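Local coordinates for adherence and virulence protein A (Streptococcus pneumoniae, PDB 6PON) that probably binds fibronectin and contributes to pneumococcal adherence and virulence, at residues Ser17-Gly22 and Leu37-Asn42; Gly22-Ile27 and Gln84-Glu89; Pro72-Met77 and Ile139-Lys144; Glu101-Asn106 and His113-Leu118. One frame throughout, in Å; residues are numbered along the deposited sequence.

Contact 1 (Ser17-Gly22 and Leu37-Asn42)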
# COMPACT_ATOMS: atom_id res chain seq x y z
N SER B 17 -23.69 -12.83 19.83
CA SER B 17 -25.03 -12.73 19.27
C SER B 17 -25.80 -14.04 19.41
O SER B 17 -27.04 -14.02 19.33
CB SER B 17 -24.96 -12.29 17.80
OG SER B 17 -24.90 -13.38 16.90
N GLU B 18 -25.14 -15.17 19.62
CA GLU B 18 -25.92 -16.38 19.82
C GLU B 18 -26.28 -16.63 21.27
O GLU B 18 -27.28 -17.30 21.53
CB GLU B 18 -25.18 -17.60 19.26
CG GLU B 18 -25.14 -17.60 17.76
CD GLU B 18 -26.17 -18.54 17.15
OE1 GLU B 18 -26.96 -18.06 16.32
OE2 GLU B 18 -26.20 -19.74 17.48
N LEU B 19 -25.56 -16.05 22.21
CA LEU B 19 -25.63 -16.49 23.59
C LEU B 19 -26.08 -15.42 24.57
O LEU B 19 -26.68 -15.77 25.59
CB LEU B 19 -24.27 -17.04 24.03
CG LEU B 19 -23.84 -18.29 23.27
CD1 LEU B 19 -22.53 -18.83 23.82
CD2 LEU B 19 -24.93 -19.34 23.32
N VAL B 20 -25.80 -14.14 24.31
CA VAL B 20 -26.08 -13.11 25.31
C VAL B 20 -27.56 -13.14 25.63
O VAL B 20 -28.41 -13.35 24.76
CB VAL B 20 -25.59 -11.73 24.83
CG1 VAL B 20 -26.11 -10.60 25.70
CG2 VAL B 20 -24.09 -11.68 24.86
N ASN B 21 -27.88 -13.00 26.92
CA ASN B 21 -29.22 -13.10 27.49
C ASN B 21 -29.76 -14.52 27.46
O ASN B 21 -30.95 -14.73 27.74
CB ASN B 21 -30.21 -12.16 26.81
CG ASN B 21 -29.91 -10.72 27.11
OD1 ASN B 21 -29.72 -10.34 28.27
ND2 ASN B 21 -29.84 -9.91 26.07
N GLY B 22 -28.92 -15.50 27.11
CA GLY B 22 -29.28 -16.88 27.30
C GLY B 22 -29.19 -17.29 28.76
O GLY B 22 -28.79 -16.52 29.63
N LEU B 37 -20.84 -25.97 28.60
CA LEU B 37 -22.08 -25.39 29.10
C LEU B 37 -23.20 -25.62 28.09
O LEU B 37 -23.04 -25.29 26.91
CB LEU B 37 -21.93 -23.88 29.34
CG LEU B 37 -20.72 -23.34 30.09
CD1 LEU B 37 -20.86 -21.84 30.30
CD2 LEU B 37 -20.58 -24.04 31.44
N GLN B 38 -24.32 -26.16 28.55
CA GLN B 38 -25.54 -26.13 27.75
C GLN B 38 -26.25 -24.81 28.04
O GLN B 38 -26.53 -24.50 29.21
CB GLN B 38 -26.45 -27.31 28.06
CG GLN B 38 -27.45 -27.63 26.95
CD GLN B 38 -28.73 -28.25 27.49
OE1 GLN B 38 -29.79 -27.62 27.46
NE2 GLN B 38 -28.63 -29.49 27.98
N ILE B 39 -26.50 -24.02 27.00
CA ILE B 39 -27.07 -22.69 27.14
C ILE B 39 -28.30 -22.59 26.27
O ILE B 39 -28.24 -22.88 25.07
CB ILE B 39 -26.06 -21.59 26.76
CG1 ILE B 39 -24.89 -21.55 27.74
CG2 ILE B 39 -26.73 -20.23 26.67
CD1 ILE B 39 -23.65 -20.87 27.15
N ARG B 40 -29.42 -22.18 26.86
CA ARG B 40 -30.64 -21.92 26.11
C ARG B 40 -30.70 -20.44 25.79
O ARG B 40 -30.50 -19.59 26.67
CB ARG B 40 -31.88 -22.33 26.91
CG ARG B 40 -33.19 -21.95 26.24
CD ARG B 40 -34.35 -22.73 26.82
NE ARG B 40 -35.58 -22.54 26.06
CZ ARG B 40 -35.88 -23.18 24.93
NH1 ARG B 40 -35.03 -24.05 24.40
NH2 ARG B 40 -37.03 -22.92 24.32
N SER B 41 -31.00 -20.13 24.53
CA SER B 41 -30.97 -18.76 24.03
C SER B 41 -31.74 -18.69 22.73
O SER B 41 -31.59 -19.56 21.87
CB SER B 41 -29.53 -18.31 23.82
OG SER B 41 -29.45 -16.91 23.95
N ASN B 42 -32.57 -17.64 22.58
CA ASN B 42 -33.42 -17.47 21.40
C ASN B 42 -34.23 -18.74 21.11
O ASN B 42 -34.34 -19.19 19.97
CB ASN B 42 -32.61 -17.07 20.16
CG ASN B 42 -31.54 -16.02 20.48
OD1 ASN B 42 -31.86 -14.87 20.83
ND2 ASN B 42 -30.27 -16.40 20.33
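Leu19 and Ile39 approach each other at about a right angle, methyl against methyl. CD2 of Leu19 lies 3.9 Å from CG2 of Ile39, while CD1 of Leu19 lies 4.1 Å from CD1 of Ile39, so each prong of the leucine fork has its own branch of the isoleucine to rest on. Strands close in around the pair: Leu48 and Ile24 touch Ile39, and Leu61 and Ile91 touch Leu19.

Next to this apolar crossing stands Ser41, whose hydroxyl lies anti to the backbone N (chi1 -153°) and reaches the carbonyls at the end of the helix. Its OG is 3.3 Å from Glu18 O and 3.4 Å from Leu19 O. Both bonds are weak, and the hydroxyl has one proton for the two carbonyls. The strand backbone also presses directly on the turn. Gly22, bare of a side chain, brings its CA to 3.0 Å from Arg40 O, with Ser41 OG at its flank. Gly22 has that position because the chain reverses just before it: its N bonds to Leu19 O at 2.7 Å, closing a type II beta turn in which Asn21 takes positive phi.

The example illustrates how a helix is joined to a sheet. The C-terminal end of helix 5-19 packs on strand 34-41 through an aliphatic crossing, a serine hydroxyl and the close backbone of Gly22, and the type II turn from Leu19 to Gly22 delivers the chain into strand 23-28 of the same antiparallel sheet, a helix-turn-strand connection.

Contact 2 (Gly22-Ile27 and Gln84-Glu89)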
# COMPACT_ATOMS: atom_id res chain seq x y z
N GLY B 22 -28.92 -15.50 27.11
CA GLY B 22 -29.28 -16.88 27.30
C GLY B 22 -29.19 -17.29 28.76
O GLY B 22 -28.79 -16.52 29.63
N ARG B 23 -29.58 -18.53 29.01
CA ARG B 23 -29.56 -19.11 30.35
C ARG B 23 -28.69 -20.35 30.31
O ARG B 23 -28.85 -21.19 29.42
CB ARG B 23 -30.97 -19.47 30.82
CG ARG B 23 -31.82 -18.27 31.22
CD ARG B 23 -31.41 -17.72 32.60
NE ARG B 23 -32.15 -16.51 32.96
CZ ARG B 23 -32.03 -15.85 34.12
NH1 ARG B 23 -31.18 -16.27 35.05
NH2 ARG B 23 -32.75 -14.76 34.34
N ILE B 24 -27.77 -20.47 31.26
CA ILE B 24 -26.95 -21.66 31.39
C ILE B 24 -27.77 -22.73 32.08
O ILE B 24 -28.21 -22.53 33.22
CB ILE B 24 -25.66 -21.38 32.17
CG1 ILE B 24 -24.82 -20.33 31.45
CG2 ILE B 24 -24.87 -22.66 32.34
CD1 ILE B 24 -23.72 -19.78 32.30
N GLN B 25 -27.98 -23.86 31.40
CA GLN B 25 -28.84 -24.92 31.89
C GLN B 25 -28.09 -26.13 32.39
O GLN B 25 -28.66 -26.91 33.16
CB GLN B 25 -29.81 -25.37 30.78
CG GLN B 25 -31.01 -24.46 30.58
CD GLN B 25 -31.83 -24.86 29.37
OE1 GLN B 25 -31.31 -25.44 28.41
NE2 GLN B 25 -33.12 -24.55 29.39
N LYS B 26 -26.84 -26.33 31.97
CA LYS B 26 -26.12 -27.54 32.36
C LYS B 26 -24.63 -27.24 32.30
O LYS B 26 -24.18 -26.47 31.45
CB LYS B 26 -26.51 -28.72 31.46
CG LYS B 26 -26.27 -30.06 32.08
CD LYS B 26 -26.58 -31.22 31.12
CE LYS B 26 -26.08 -32.57 31.71
NZ LYS B 26 -26.42 -33.75 30.85
N ILE B 27 -23.87 -27.83 33.22
CA ILE B 27 -22.46 -27.53 33.38
C ILE B 27 -21.74 -28.84 33.66
O ILE B 27 -22.01 -29.49 34.67
CB ILE B 27 -22.22 -26.51 34.52
CG1 ILE B 27 -22.82 -25.14 34.18
CG2 ILE B 27 -20.75 -26.33 34.80
CD1 ILE B 27 -23.85 -24.68 35.22
N GLN B 84 -25.55 -22.50 37.51
CA GLN B 84 -26.80 -23.21 37.27
C GLN B 84 -27.97 -22.24 37.19
O GLN B 84 -28.33 -21.61 38.18
CB GLN B 84 -27.03 -24.25 38.36
CG GLN B 84 -28.25 -25.13 38.13
CD GLN B 84 -28.12 -26.01 36.91
OE1 GLN B 84 -27.22 -26.84 36.82
NE2 GLN B 84 -29.02 -25.84 35.95
N GLY B 85 -28.57 -22.10 36.01
CA GLY B 85 -29.64 -21.14 35.81
C GLY B 85 -29.19 -19.71 35.59
O GLY B 85 -30.04 -18.81 35.56
N ALA B 86 -27.90 -19.47 35.42
CA ALA B 86 -27.43 -18.10 35.35
C ALA B 86 -27.83 -17.46 34.02
O ALA B 86 -28.08 -18.14 33.02
CB ALA B 86 -25.92 -18.04 35.55
N LEU B 87 -27.90 -16.14 34.02
CA LEU B 87 -28.17 -15.35 32.83
C LEU B 87 -26.85 -14.83 32.29
O LEU B 87 -25.99 -14.37 33.05
CB LEU B 87 -29.12 -14.19 33.15
CG LEU B 87 -29.25 -13.16 32.02
CD1 LEU B 87 -30.06 -13.74 30.87
CD2 LEU B 87 -29.85 -11.85 32.51
N ILE B 88 -26.66 -14.93 30.98
CA ILE B 88 -25.41 -14.52 30.35
C ILE B 88 -25.54 -13.04 30.00
O ILE B 88 -26.32 -12.67 29.13
CB ILE B 88 -25.09 -15.37 29.13
CG1 ILE B 88 -24.71 -16.78 29.58
CG2 ILE B 88 -23.94 -14.76 28.34
CD1 ILE B 88 -24.55 -17.76 28.47
N GLU B 89 -24.77 -12.20 30.69
CA GLU B 89 -24.99 -10.76 30.53
C GLU B 89 -24.15 -10.15 29.42
O GLU B 89 -24.66 -9.31 28.68
CB GLU B 89 -24.73 -10.05 31.86
CG GLU B 89 -25.95 -10.14 32.76
CD GLU B 89 -25.71 -9.58 34.14
OE1 GLU B 89 -24.53 -9.43 34.54
OE2 GLU B 89 -26.72 -9.30 34.82
O HOH W 1 -25.21 -28.43 35.61
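Gly22 to Gln25 and Gln84 to Ile88 are joined first by backbone hydrogen bonds. Ile88 N donates to Gly22 O, Ile24 N to Ala86 O at 2.9 Å, and Gly85 N to Ile24 O at 2.8 Å. Arg23 and Leu87 form a single beta bridge between them, and two CA-H...O contacts, from Leu87 to Gly22 O and from Arg23 to Ala86 O, accompany it.

Two side chains add polar grips. The chain of Arg23 bends at chi2 (-76°), bringing CD close to the carbonyl oxygens of Gly85 and Ala86; NH1 then donates to Gly85 O at 2.8 Å, in the plane of that carbonyl. Leu87 CB covers one face of the guanidinium, 3.4 Å above the plane and over its centre. Gln84 NE2 donates to Gln25 O at 3.0 Å, approaching from above the carbonyl plane, while its OE1 accepts from a water that in turn accepts from Ile27 N.

Apolar contact completes the set: Ile24 CG1 meets Ile88 CD1 at 3.9 Å, the two chains crossing at about a right angle, and Ile27 CD1 lies against the backbone of Gln84.

The contact joins an outermost strand of one sheet, 23-28, to the start of an outermost strand of another, 87-93, and the loop before it; because most of its bonds are main-chain, the join depends little on side-chain identity, with Arg23 and Gln84 adding bonds to main-chain carbonyls.

Contact 3 (Pro72-Met77 and Ile139-Lys144)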
# COMPACT_ATOMS: atom_id res chain seq x y z
N PRO B 72 -19.60 -34.96 39.64
CA PRO B 72 -18.92 -33.68 39.38
C PRO B 72 -17.75 -33.48 40.32
O PRO B 72 -17.82 -33.79 41.51
CB PRO B 72 -20.02 -32.64 39.62
CG PRO B 72 -20.95 -33.29 40.57
CD PRO B 72 -20.94 -34.76 40.23
N SER B 73 -16.65 -32.98 39.77
CA SER B 73 -15.51 -32.63 40.59
C SER B 73 -15.88 -31.50 41.55
O SER B 73 -16.91 -30.85 41.41
CB SER B 73 -14.34 -32.17 39.72
OG SER B 73 -14.72 -31.04 38.94
N THR B 74 -14.99 -31.26 42.52
CA THR B 74 -15.11 -30.05 43.33
C THR B 74 -15.23 -28.81 42.44
O THR B 74 -16.06 -27.93 42.69
CB THR B 74 -13.90 -29.94 44.27
OG1 THR B 74 -13.91 -31.03 45.21
CG2 THR B 74 -13.93 -28.62 45.06
N PHE B 75 -14.41 -28.74 41.38
CA PHE B 75 -14.45 -27.60 40.48
C PHE B 75 -15.85 -27.36 39.95
O PHE B 75 -16.33 -26.23 39.92
CB PHE B 75 -13.47 -27.82 39.33
CG PHE B 75 -13.59 -26.81 38.19
CD1 PHE B 75 -13.03 -25.54 38.30
CD2 PHE B 75 -14.20 -27.17 36.99
CE1 PHE B 75 -13.10 -24.63 37.26
CE2 PHE B 75 -14.28 -26.27 35.95
CZ PHE B 75 -13.72 -24.99 36.08
N ILE B 76 -16.54 -28.44 39.57
CA ILE B 76 -17.81 -28.29 38.87
C ILE B 76 -18.91 -27.87 39.82
O ILE B 76 -19.76 -27.03 39.48
CB ILE B 76 -18.16 -29.60 38.14
CG1 ILE B 76 -17.22 -29.79 36.95
CG2 ILE B 76 -19.61 -29.55 37.65
CD1 ILE B 76 -17.51 -28.83 35.82
N MET B 77 -18.93 -28.44 41.03
CA MET B 77 -19.96 -28.09 42.00
C MET B 77 -19.88 -26.62 42.38
O MET B 77 -20.92 -25.97 42.59
CB MET B 77 -19.85 -28.96 43.26
CG MET B 77 -19.62 -30.43 42.99
SD MET B 77 -19.53 -31.45 44.47
CE MET B 77 -21.20 -32.01 44.38
N ILE B 139 -11.06 -15.46 43.08
CA ILE B 139 -11.33 -16.68 42.33
C ILE B 139 -12.26 -17.57 43.14
O ILE B 139 -11.91 -18.00 44.25
CB ILE B 139 -10.04 -17.41 41.97
CG1 ILE B 139 -9.29 -16.63 40.89
CG2 ILE B 139 -10.34 -18.85 41.51
CD1 ILE B 139 -7.87 -16.32 41.26
N LEU B 140 -13.45 -17.84 42.61
CA LEU B 140 -14.32 -18.81 43.25
C LEU B 140 -13.82 -20.23 43.02
O LEU B 140 -13.91 -21.09 43.91
CB LEU B 140 -15.75 -18.64 42.75
CG LEU B 140 -16.36 -17.27 43.11
CD1 LEU B 140 -17.59 -16.95 42.23
CD2 LEU B 140 -16.70 -17.19 44.65
N GLU B 141 -13.25 -20.50 41.84
CA GLU B 141 -12.74 -21.82 41.49
C GLU B 141 -12.03 -21.71 40.14
O GLU B 141 -12.21 -20.73 39.40
CB GLU B 141 -13.89 -22.86 41.47
CG GLU B 141 -13.53 -24.33 41.36
CD GLU B 141 -12.31 -24.81 42.14
OE1 GLU B 141 -12.46 -25.58 43.11
OE2 GLU B 141 -11.17 -24.46 41.75
N VAL B 142 -11.18 -22.68 39.84
CA VAL B 142 -10.28 -22.55 38.71
C VAL B 142 -9.83 -23.93 38.28
O VAL B 142 -9.43 -24.76 39.11
CB VAL B 142 -9.08 -21.64 39.05
CG1 VAL B 142 -8.46 -22.04 40.38
CG2 VAL B 142 -8.03 -21.72 37.96
N ILE B 143 -9.89 -24.20 36.97
CA ILE B 143 -9.82 -25.58 36.52
C ILE B 143 -8.43 -26.17 36.67
O ILE B 143 -8.30 -27.39 36.79
CB ILE B 143 -10.34 -25.68 35.08
CG1 ILE B 143 -10.99 -27.05 34.86
CG2 ILE B 143 -9.22 -25.40 34.08
CD1 ILE B 143 -11.69 -27.16 33.54
N LYS B 144 -7.38 -25.34 36.71
CA LYS B 144 -6.03 -25.83 36.97
C LYS B 144 -5.45 -25.04 38.14
O LYS B 144 -4.99 -23.91 37.95
CB LYS B 144 -5.14 -25.69 35.74
CG LYS B 144 -4.98 -27.00 34.98
CD LYS B 144 -3.87 -26.90 33.93
CE LYS B 144 -4.33 -26.15 32.71
NZ LYS B 144 -3.18 -25.68 31.88
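Phe75 holds CG anti to its backbone N (chi1 170°), and the ring beyond it meets Glu141, Val142 and Ile143. Glu141 also has CG anti to N, and that CG meets CD1 of Phe75 at 3.3 Å; beyond it the chain bends at chi2 (39°), with ring and carboxylate planes 58° apart.

Ile143 covers one face of the ring. Its CG1 sits 3.7 Å from the ring centroid, a CH-pi contact offset toward the rim, and its CD1 lies 3.6 Å from CE2 of Phe75. At the ring's edge, in plane, is Val142 N, whose hydrogen is directed elsewhere: it bonds to Glu141 OE2 at 2.6 Å, on the anti lone pair. His145 also bonds to that oxygen, so the carboxylate is held from its own side of the contact. No hydrogen bond crosses between the segments.

Ser73 is the N-cap of helix 74-83, its OG accepting from Ile76 N at 3.2 Å and bonded as well to Gln29. The start of that helix packs on strand 139-142, an outermost strand of its five-stranded sheet, and on Ile143 just beyond it; Val78 and Leu79 of the helix also touch Glu141, while strand 128-133 pairs with the strand alongside.

Contact 4 (Glu101-Asn106 and His113-Leu118)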
# COMPACT_ATOMS: atom_id res chain seq x y z
N GLU B 101 -14.04 -13.12 28.62
CA GLU B 101 -14.74 -12.92 29.88
C GLU B 101 -16.24 -12.96 29.62
O GLU B 101 -16.75 -12.27 28.73
CB GLU B 101 -14.34 -11.61 30.54
CG GLU B 101 -12.88 -11.61 30.98
CD GLU B 101 -12.47 -10.36 31.71
OE1 GLU B 101 -13.21 -9.36 31.65
OE2 GLU B 101 -11.41 -10.38 32.37
N ILE B 102 -16.92 -13.79 30.41
CA ILE B 102 -18.35 -14.02 30.31
C ILE B 102 -18.93 -13.59 31.65
O ILE B 102 -18.68 -14.23 32.68
CB ILE B 102 -18.68 -15.49 30.02
CG1 ILE B 102 -18.06 -15.91 28.69
CG2 ILE B 102 -20.20 -15.70 30.09
CD1 ILE B 102 -18.10 -17.40 28.43
N THR B 103 -19.70 -12.51 31.64
CA THR B 103 -20.33 -12.03 32.86
C THR B 103 -21.72 -12.63 32.97
O THR B 103 -22.48 -12.68 31.99
CB THR B 103 -20.38 -10.51 32.91
OG1 THR B 103 -19.09 -9.99 32.59
CG2 THR B 103 -20.71 -10.05 34.29
N VAL B 104 -22.04 -13.10 34.18
CA VAL B 104 -23.30 -13.76 34.47
C VAL B 104 -23.86 -13.22 35.77
O VAL B 104 -23.13 -12.75 36.65
CB VAL B 104 -23.17 -15.29 34.59
CG1 VAL B 104 -22.55 -15.87 33.34
CG2 VAL B 104 -22.34 -15.63 35.84
N SER B 105 -25.17 -13.32 35.89
CA SER B 105 -25.87 -13.01 37.11
C SER B 105 -26.80 -14.16 37.43
O SER B 105 -27.28 -14.85 36.52
CB SER B 105 -26.63 -11.68 36.99
OG SER B 105 -27.44 -11.69 35.85
N ASN B 106 -27.04 -14.38 38.71
CA ASN B 106 -27.83 -15.51 39.18
C ASN B 106 -28.44 -15.13 40.53
O ASN B 106 -28.20 -14.04 41.07
CB ASN B 106 -26.96 -16.76 39.28
CG ASN B 106 -27.74 -18.04 39.08
OD1 ASN B 106 -28.97 -18.05 39.14
ND2 ASN B 106 -27.03 -19.14 38.83
N HIS B 113 -29.39 -11.75 44.67
CA HIS B 113 -28.69 -11.59 43.40
C HIS B 113 -27.18 -11.71 43.60
O HIS B 113 -26.61 -11.16 44.55
CB HIS B 113 -29.11 -10.22 42.82
CG HIS B 113 -28.34 -9.76 41.61
ND1 HIS B 113 -28.72 -8.64 40.90
CD2 HIS B 113 -27.22 -10.22 41.01
CE1 HIS B 113 -27.87 -8.44 39.90
NE2 HIS B 113 -26.94 -9.38 39.95
N ILE B 114 -26.53 -12.47 42.71
CA ILE B 114 -25.08 -12.61 42.68
C ILE B 114 -24.61 -12.35 41.26
O ILE B 114 -25.37 -12.48 40.30
CB ILE B 114 -24.61 -14.01 43.15
CG1 ILE B 114 -25.20 -15.11 42.26
CG2 ILE B 114 -25.02 -14.27 44.58
CD1 ILE B 114 -24.28 -15.54 41.15
N GLN B 115 -23.32 -11.99 41.12
CA GLN B 115 -22.68 -11.83 39.82
C GLN B 115 -21.32 -12.52 39.82
O GLN B 115 -20.63 -12.57 40.84
CB GLN B 115 -22.47 -10.35 39.46
CG GLN B 115 -23.44 -9.80 38.41
CD GLN B 115 -22.96 -8.46 37.77
OE1 GLN B 115 -22.27 -7.66 38.40
NE2 GLN B 115 -23.34 -8.25 36.51
N ALA B 116 -20.92 -13.04 38.66
CA ALA B 116 -19.62 -13.67 38.54
C ALA B 116 -19.15 -13.57 37.09
O ALA B 116 -19.94 -13.37 36.17
CB ALA B 116 -19.66 -15.13 39.00
N THR B 117 -17.84 -13.72 36.90
CA THR B 117 -17.23 -13.67 35.58
C THR B 117 -16.54 -15.00 35.30
O THR B 117 -15.70 -15.44 36.10
CB THR B 117 -16.21 -12.54 35.47
OG1 THR B 117 -16.76 -11.33 36.00
CG2 THR B 117 -15.81 -12.34 34.00
N LEU B 118 -16.89 -15.63 34.19
CA LEU B 118 -16.24 -16.86 33.77
C LEU B 118 -15.19 -16.48 32.74
O LEU B 118 -15.52 -15.89 31.71
CB LEU B 118 -17.27 -17.85 33.20
CG LEU B 118 -16.77 -19.19 32.66
CD1 LEU B 118 -16.17 -20.05 33.77
CD2 LEU B 118 -17.89 -19.92 31.95
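Ile102, Val104 and Asn106 pair with Leu118, Ala116 and Ile114 in hydrogen-bonded antiparallel register, six main-chain bonds spanning two strands whose directions differ by 158°. Thr103 with Thr117 and Ser105 with Gln115 are the non-hydrogen-bonded pairs between them.

The face bearing the first set is largely aliphatic. CB of Ile102 and CB of Leu118 stand 4.2 Å apart, as do CG2 of Val104 and CB of Ala116. Farther along, Ile114 carries CG1 between its backbone N and carbonyl carbon (chi1 60°), bringing that atom to 3.4 Å from Asn106 O, and its CD1 packs against Asn106 CB at 3.5 Å. The amide of Asn106 leads away from the partner strand, its ND2 donating to Tyr82 O and Gln84 O.

On the other face CG of Gln115 lies 4.0 Å from CB of Ser105, and CG2 of Thr117 touches CB of Glu101 at 3.8 Å. Here Glu89 gathers the polar ends, taking Gln115 NE2 on one oxygen and bonding to Ser105 OG with the other.

This hairpin supplies the second and third strands of the five-stranded sheet. Strand 87-93 flanks 99-107, strand 128-133 flanks 113-121, and helix 74-83 rests on the aliphatic face, with Leu83 on Val104 and Tyr82 on Ile114.

Taken together, the four contacts show chemistry following place in the fold. Contacts 1, 2 and 4 are partly buried, contact 3 buried. Contact 4 is regular pairing within the five-stranded sheet; contact 2 is a briefer seam joining that sheet to the four-stranded one, and relies more on charged and amide side chains. Contacts 1 and 3 each set a helix against a strand, but contact 3 has no hydrogen bond across it, whereas contact 1 adds weak serine bonds. Contacts 1 and 2 share Gly22, with centres about 8 Å apart. Glu89 N, in contact 2, probably bonds to Thr103 O of contact 4, and Leu37 packs on Leu118 between contacts 1 and 4.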